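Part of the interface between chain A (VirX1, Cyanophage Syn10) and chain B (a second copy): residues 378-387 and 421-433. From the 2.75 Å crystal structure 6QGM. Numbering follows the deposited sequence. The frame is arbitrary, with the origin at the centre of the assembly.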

ATOM      1  N   GLY A 378      18.636 -26.798   9.198  1.00 61.39           N
ATOM      2  CA  GLY A 378      18.320 -26.428  10.589  1.00 59.34           C
ATOM      3  C   GLY A 378      18.924 -25.105  10.972  1.00 58.23           C
ATOM      4  O   GLY A 378      18.645 -24.656  12.089  1.00 58.79           O
ATOM      5  N   TYR A 379      19.788 -24.528  10.126  1.00 58.53           N
ATOM      6  CA  TYR A 379      20.358 -23.174  10.359  1.00 57.01           C
ATOM      7  C   TYR A 379      19.281 -22.149   9.984  1.00 55.46           C
ATOM      8  O   TYR A 379      18.617 -22.266   8.921  1.00 57.04           O
ATOM      9  CB  TYR A 379      21.659 -22.905   9.606  1.00 54.58           C
ATOM     10  CG  TYR A 379      22.202 -21.517   9.841  1.00 52.82           C
ATOM     11  CD1 TYR A 379      22.996 -21.228  10.940  1.00 51.70           C
ATOM     12  CD2 TYR A 379      21.883 -20.472   8.982  1.00 53.11           C
ATOM     13  CE1 TYR A 379      23.490 -19.950  11.162  1.00 51.02           C
ATOM     14  CE2 TYR A 379      22.338 -19.184   9.205  1.00 52.96           C
ATOM     15  CZ  TYR A 379      23.153 -18.919  10.297  1.00 52.15           C
ATOM     16  OH  TYR A 379      23.604 -17.642  10.497  1.00 50.21           O
ATOM     17  N   VAL A 380      19.145 -21.163  10.874  1.00 52.84           N
ATOM     18  CA  VAL A 380      18.124 -20.073  10.861  1.00 50.46           C
ATOM     19  C   VAL A 380      18.817 -18.794  11.338  1.00 50.18           C
ATOM     20  O   VAL A 380      19.641 -18.879  12.287  1.00 49.90           O
ATOM     21  CB  VAL A 380      16.921 -20.435  11.750  1.00 48.24           C
ATOM     22  CG1 VAL A 380      15.915 -19.308  11.817  1.00 47.87           C
ATOM     23  CG2 VAL A 380      16.273 -21.739  11.346  1.00 48.21           C
ATOM     24  N   THR A 381      18.515 -17.659  10.704  1.00 50.10           N
ATOM     25  CA  THR A 381      19.033 -16.328  11.117  1.00 49.38           C
ATOM     26  C   THR A 381      17.993 -15.637  11.996  1.00 48.75           C
ATOM     27  O   THR A 381      16.817 -16.053  11.951  1.00 50.79           O
ATOM     28  CB  THR A 381      19.417 -15.494   9.898  1.00 48.36           C
ATOM     29  OG1 THR A 381      18.258 -15.286   9.103  1.00 45.52           O
ATOM     30  CG2 THR A 381      20.493 -16.161   9.071  1.00 49.60           C
ATOM     31  N   GLN A 382      18.410 -14.625  12.756  1.00 47.77           N
ATOM     32  CA  GLN A 382      17.477 -13.765  13.536  1.00 47.42           C
ATOM     33  C   GLN A 382      16.479 -13.131  12.562  1.00 46.86           C
ATOM     34  O   GLN A 382      15.301 -13.039  12.919  1.00 48.91           O
ATOM     35  CB  GLN A 382      18.234 -12.714  14.353  1.00 46.95           C
ATOM     36  CG  GLN A 382      17.346 -11.938  15.316  1.00 45.90           C
ATOM     37  CD  GLN A 382      16.552 -12.861  16.210  1.00 44.39           C
ATOM     38  OE1 GLN A 382      17.103 -13.725  16.875  1.00 42.73           O
ATOM     39  NE2 GLN A 382      15.241 -12.692  16.216  1.00 41.98           N
ATOM     40  N   ALA A 383      16.927 -12.740  11.370  1.00 48.23           N
ATOM     41  CA  ALA A 383      16.072 -12.171  10.303  1.00 48.96           C
ATOM     42  C   ALA A 383      14.904 -13.126  10.001  1.00 48.64           C
ATOM     43  O   ALA A 383      13.767 -12.653   9.903  1.00 49.23           O
ATOM     44  CB  ALA A 383      16.910 -11.893   9.077  1.00 50.06           C
ATOM     45  N   GLU A 384      15.170 -14.427   9.886  1.00 49.32           N
ATOM     46  CA  GLU A 384      14.135 -15.454   9.564  1.00 51.17           C
ATOM     47  C   GLU A 384      13.187 -15.628  10.763  1.00 49.54           C
ATOM     48  O   GLU A 384      11.965 -15.693  10.544  1.00 49.07           O
ATOM     49  CB  GLU A 384      14.795 -16.768   9.135  1.00 52.86           C
ATOM     50  CG  GLU A 384      15.497 -16.689   7.771  1.00 52.92           C
ATOM     51  CD  GLU A 384      16.514 -17.789   7.470  1.00 54.13           C
ATOM     52  OE1 GLU A 384      17.690 -17.710   7.931  1.00 60.17           O
ATOM     53  OE2 GLU A 384      16.134 -18.734   6.782  1.00 52.25           O
ATOM     54  N   ARG A 385      13.715 -15.667  11.983  1.00 46.52           N
ATOM     55  CA  ARG A 385      12.896 -15.793  13.221  1.00 47.92           C
ATOM     56  C   ARG A 385      11.999 -14.562  13.391  1.00 49.67           C
ATOM     57  O   ARG A 385      10.818 -14.733  13.792  1.00 52.94           O
ATOM     58  CB  ARG A 385      13.793 -16.016  14.437  1.00 46.91           C
ATOM     59  CG  ARG A 385      14.559 -17.331  14.380  1.00 47.29           C
ATOM     60  CD  ARG A 385      15.255 -17.687  15.660  1.00 45.52           C
ATOM     61  NE  ARG A 385      16.374 -16.809  15.928  1.00 46.41           N
ATOM     62  CZ  ARG A 385      17.604 -16.954  15.455  1.00 46.96           C
ATOM     63  NH1 ARG A 385      17.866 -17.933  14.616  1.00 48.13           N
ATOM     64  NH2 ARG A 385      18.561 -16.106  15.805  1.00 45.56           N
ATOM     65  N   ASP A 386      12.531 -13.370  13.100  1.00 50.91           N
ATOM     66  CA  ASP A 386      11.766 -12.092  13.066  1.00 52.16           C
ATOM     67  C   ASP A 386      10.658 -12.208  11.998  1.00 52.26           C
ATOM     68  O   ASP A 386       9.506 -11.808  12.292  1.00 51.67           O
ATOM     69  CB  ASP A 386      12.706 -10.898  12.890  1.00 51.83           C
ATOM     70  CG  ASP A 386      13.558 -10.628  14.132  1.00 55.41           C
ATOM     71  OD1 ASP A 386      13.266 -11.231  15.180  1.00 56.64           O
ATOM     72  OD2 ASP A 386      14.514  -9.811  14.058  1.00 58.68           O
ATOM     73  N   GLY A 387      10.990 -12.778  10.837  1.00 50.75           N
ATOM     74  CA  GLY A 387      10.041 -13.063   9.751  1.00 51.54           C
ATOM     75  C   GLY A 387       8.940 -14.020  10.191  1.00 52.90           C
ATOM     76  O   GLY A 387       7.775 -13.780   9.825  1.00 53.37           O
TER
ATOM     77  N   CYS B 421      25.657  -9.977  13.088  1.00 55.81           N
ATOM     78  CA  CYS B 421      24.983  -9.703  11.793  1.00 54.84           C
ATOM     79  C   CYS B 421      23.827 -10.689  11.562  1.00 53.92           C
ATOM     80  O   CYS B 421      22.798 -10.238  11.037  1.00 51.93           O
ATOM     81  CB  CYS B 421      25.961  -9.771  10.633  1.00 55.38           C
ATOM     82  SG  CYS B 421      27.094  -8.360  10.581  1.00 61.61           S
ATOM     83  N   THR B 422      23.986 -11.957  11.966  1.00 52.21           N
ATOM     84  CA  THR B 422      23.123 -13.093  11.540  1.00 51.58           C
ATOM     85  C   THR B 422      22.212 -13.579  12.662  1.00 51.92           C
ATOM     86  O   THR B 422      21.229 -14.279  12.327  1.00 51.61           O
ATOM     87  CB  THR B 422      23.942 -14.299  11.048  1.00 53.44           C
ATOM     88  OG1 THR B 422      24.836 -14.750  12.068  1.00 52.08           O
ATOM     89  CG2 THR B 422      24.734 -13.995   9.795  1.00 53.67           C
ATOM     90  N   GLN B 423      22.535 -13.294  13.931  1.00 52.43           N
ATOM     91  CA  GLN B 423      21.864 -13.956  15.083  1.00 52.60           C
ATOM     92  C   GLN B 423      21.351 -12.935  16.105  1.00 55.13           C
ATOM     93  O   GLN B 423      20.473 -13.328  16.880  1.00 57.17           O
ATOM     94  CB  GLN B 423      22.812 -14.969  15.734  1.00 50.39           C
ATOM     95  CG  GLN B 423      23.270 -16.078  14.791  1.00 48.55           C
ATOM     96  CD  GLN B 423      22.124 -16.875  14.222  1.00 48.32           C
ATOM     97  OE1 GLN B 423      21.126 -17.119  14.904  1.00 46.79           O
ATOM     98  NE2 GLN B 423      22.254 -17.279  12.961  1.00 48.35           N
ATOM     99  N   MET B 424      21.852 -11.698  16.128  1.00 58.87           N
ATOM    100  CA  MET B 424      21.538 -10.727  17.213  1.00 61.91           C
ATOM    101  C   MET B 424      20.813  -9.505  16.648  1.00 60.49           C
ATOM    102  O   MET B 424      19.733  -9.191  17.147  1.00 64.09           O
ATOM    103  CB  MET B 424      22.804 -10.309  17.961  1.00 66.71           C
ATOM    104  CG  MET B 424      23.272 -11.384  18.919  1.00 71.87           C
ATOM    105  SD  MET B 424      24.310 -10.697  20.228  1.00 87.12           S
ATOM    106  CE  MET B 424      23.171  -9.591  21.073  1.00 82.10           C
ATOM    107  N   CYS B 425      21.361  -8.849  15.634  1.00 61.41           N
ATOM    108  CA  CYS B 425      20.761  -7.635  15.016  1.00 63.53           C
ATOM    109  C   CYS B 425      19.325  -7.920  14.532  1.00 62.29           C
ATOM    110  O   CYS B 425      19.126  -8.905  13.781  1.00 63.34           O
ATOM    111  CB  CYS B 425      21.608  -7.152  13.854  1.00 65.23           C
ATOM    112  SG  CYS B 425      20.965  -5.630  13.125  1.00 69.92           S
ATOM    113  N   ASN B 426      18.368  -7.084  14.950  1.00 60.03           N
ATOM    114  CA  ASN B 426      16.945  -7.110  14.518  1.00 58.47           C
ATOM    115  C   ASN B 426      16.741  -6.109  13.379  1.00 57.40           C
ATOM    116  O   ASN B 426      16.808  -4.895  13.626  1.00 56.65           O
ATOM    117  CB  ASN B 426      15.975  -6.770  15.648  1.00 58.50           C
ATOM    118  CG  ASN B 426      16.082  -7.746  16.791  1.00 59.10           C
ATOM    119  OD1 ASN B 426      16.437  -7.352  17.900  1.00 58.56           O
ATOM    120  ND2 ASN B 426      15.810  -9.014  16.509  1.00 58.63           N
ATOM    121  N   TYR B 427      16.457  -6.607  12.176  1.00 56.47           N
ATOM    122  CA  TYR B 427      16.396  -5.783  10.952  1.00 55.01           C
ATOM    123  C   TYR B 427      14.972  -5.288  10.700  1.00 57.72           C
ATOM    124  O   TYR B 427      14.797  -4.447   9.800  1.00 60.26           O
ATOM    125  CB  TYR B 427      16.971  -6.590   9.793  1.00 54.97           C
ATOM    126  CG  TYR B 427      18.455  -6.884   9.895  1.00 53.47           C
ATOM    127  CD1 TYR B 427      19.405  -5.996   9.409  1.00 51.22           C
ATOM    128  CD2 TYR B 427      18.915  -8.057  10.474  1.00 52.53           C
ATOM    129  CE1 TYR B 427      20.757  -6.275   9.483  1.00 51.40           C
ATOM    130  CE2 TYR B 427      20.266  -8.355  10.551  1.00 52.14           C
ATOM    131  CZ  TYR B 427      21.193  -7.464  10.047  1.00 51.63           C
ATOM    132  OH  TYR B 427      22.526  -7.744  10.114  1.00 51.50           O
ATOM    133  N   MET B 428      13.996  -5.750  11.490  1.00 63.75           N
ATOM    134  CA  MET B 428      12.544  -5.508  11.251  1.00 68.46           C
ATOM    135  C   MET B 428      11.891  -4.928  12.498  1.00 70.35           C
ATOM    136  O   MET B 428      10.774  -5.308  12.831  1.00 70.89           O
ATOM    137  CB  MET B 428      11.825  -6.818  10.912  1.00 71.47           C
ATOM    138  CG  MET B 428      12.171  -7.378   9.555  1.00 72.00           C
ATOM    139  SD  MET B 428      11.595  -9.072   9.310  1.00 76.38           S
ATOM    140  CE  MET B 428       9.855  -8.892   9.730  1.00 76.65           C
ATOM    141  N   PRO B 429      12.528  -3.966  13.209  1.00 71.79           N
ATOM    142  CA  PRO B 429      12.029  -3.530  14.519  1.00 70.77           C
ATOM    143  C   PRO B 429      10.601  -2.953  14.453  1.00 69.24           C
ATOM    144  O   PRO B 429       9.817  -3.215  15.329  1.00 62.61           O
ATOM    145  CB  PRO B 429      13.053  -2.466  14.940  1.00 69.07           C
ATOM    146  CG  PRO B 429      13.590  -1.939  13.628  1.00 69.63           C
ATOM    147  CD  PRO B 429      13.679  -3.170  12.751  1.00 70.97           C
ATOM    148  N   GLU B 430      10.298  -2.215  13.388  1.00 73.55           N
ATOM    149  CA  GLU B 430       9.021  -1.491  13.177  1.00 80.53           C
ATOM    150  C   GLU B 430       7.897  -2.465  12.809  1.00 75.81           C
ATOM    151  O   GLU B 430       6.729  -2.068  12.926  1.00 71.63           O
ATOM    152  CB  GLU B 430       9.243  -0.415  12.107  1.00 88.00           C
ATOM    153  CG  GLU B 430      10.198   0.701  12.549  1.00100.40           C
ATOM    154  CD  GLU B 430       9.555   1.936  13.194  1.00110.66           C
ATOM    155  OE1 GLU B 430       8.349   2.137  12.949  1.00118.38           O
ATOM    156  OE2 GLU B 430      10.235   2.653  13.979  1.00109.67           O
ATOM    157  N   SER B 431       8.220  -3.710  12.451  1.00 72.64           N
ATOM    158  CA  SER B 431       7.295  -4.673  11.802  1.00 70.81           C
ATOM    159  C   SER B 431       6.186  -5.126  12.760  1.00 71.18           C
ATOM    160  O   SER B 431       5.107  -5.485  12.249  1.00 77.39           O
ATOM    161  CB  SER B 431       8.044  -5.848  11.211  1.00 69.65           C
ATOM    162  OG  SER B 431       8.349  -6.824  12.184  1.00 66.97           O
ATOM    163  N   MET B 432       6.419  -5.132  14.075  1.00 69.70           N
ATOM    164  CA  MET B 432       5.405  -5.576  15.074  1.00 69.77           C
ATOM    165  C   MET B 432       4.440  -4.430  15.425  1.00 67.88           C
ATOM    166  O   MET B 432       3.468  -4.687  16.129  1.00 69.94           O
ATOM    167  CB  MET B 432       6.067  -6.092  16.356  1.00 70.29           C
ATOM    168  CG  MET B 432       6.704  -7.459  16.223  1.00 71.27           C
ATOM    169  SD  MET B 432       5.727  -8.737  15.332  1.00 72.87           S
ATOM    170  CE  MET B 432       6.746  -8.814  13.854  1.00 72.54           C
ATOM    171  N   GLY B 433       4.710  -3.211  14.975  1.00 65.12           N
ATOM    172  CA  GLY B 433       3.846  -2.042  15.232  1.00 65.66           C
ATOM    173  C   GLY B 433       2.588  -2.085  14.368  1.00 67.64           C
ATOM    174  O   GLY B 433       2.458  -2.919  13.474  1.00 68.27           O
TER

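Gln423(B) is the polar hub of this contact. Its CA-to-CB bond points away from chain A, but m rotamers at chi1 and chi2 bring the amide back to it. Both ends of that amide are used. Gln423(B) OE1 accepts from Arg385(A) NH2 at 2.9 Å, and it lies at the edge of the guanidinium, near its plane, where the N-H groups point. A weak bond from Arg385(A) NH1 to the same Gln423(B) OE1 spans 3.4 Å. NE2 of Gln423(B) donates to Val380(A) O at 3.1 Å with a nearly straight angle of 160°. Gln423(B) NE2 also makes a weak hydrogen bond to Tyr379(A) OH; the distance is 2.8 Å, but the angle is 128°.

Two further hydrogen bonds cross the contact. The backbone N of Gln382(A) donates to Thr422(B) O at 2.9 Å. Gln382(A) opens the helix, so its N-H is not taken up by a helical bond within the stretch. Further along, Asn426(B) ND2 donates to Asp386(A) OD2 at 2.9 Å and 164°.

Chain A holds these groups in place with its own bonds. Gln382(A) OE1 accepts from Arg385(A) NH2 at 3.0 Å, while Gln382(A) NE2 donates to Asp386(A) OD1 at 2.7 Å. The Asp386(A) carboxylate thus serves both chains, one oxygen to each. Thr381(A) caps the helix: its OG1 accepts from Glu384(A) N at 3.3 Å.

The remaining contacts are packing. Thr381(A) CA sits 3.2 Å from Thr422(B) O, so the backbones run close here. Gln382(A) CG lies 3.5 Å from Asn426(B) ND2. The CA-to-CB bond of Met428(B) points toward chain A, and its side chain packs against the helix; its CE is 3.9 Å from Asp386(A) O, and its SD is 4.1 Å from Gly387(A) N. Together the two stretches bury 561 Å².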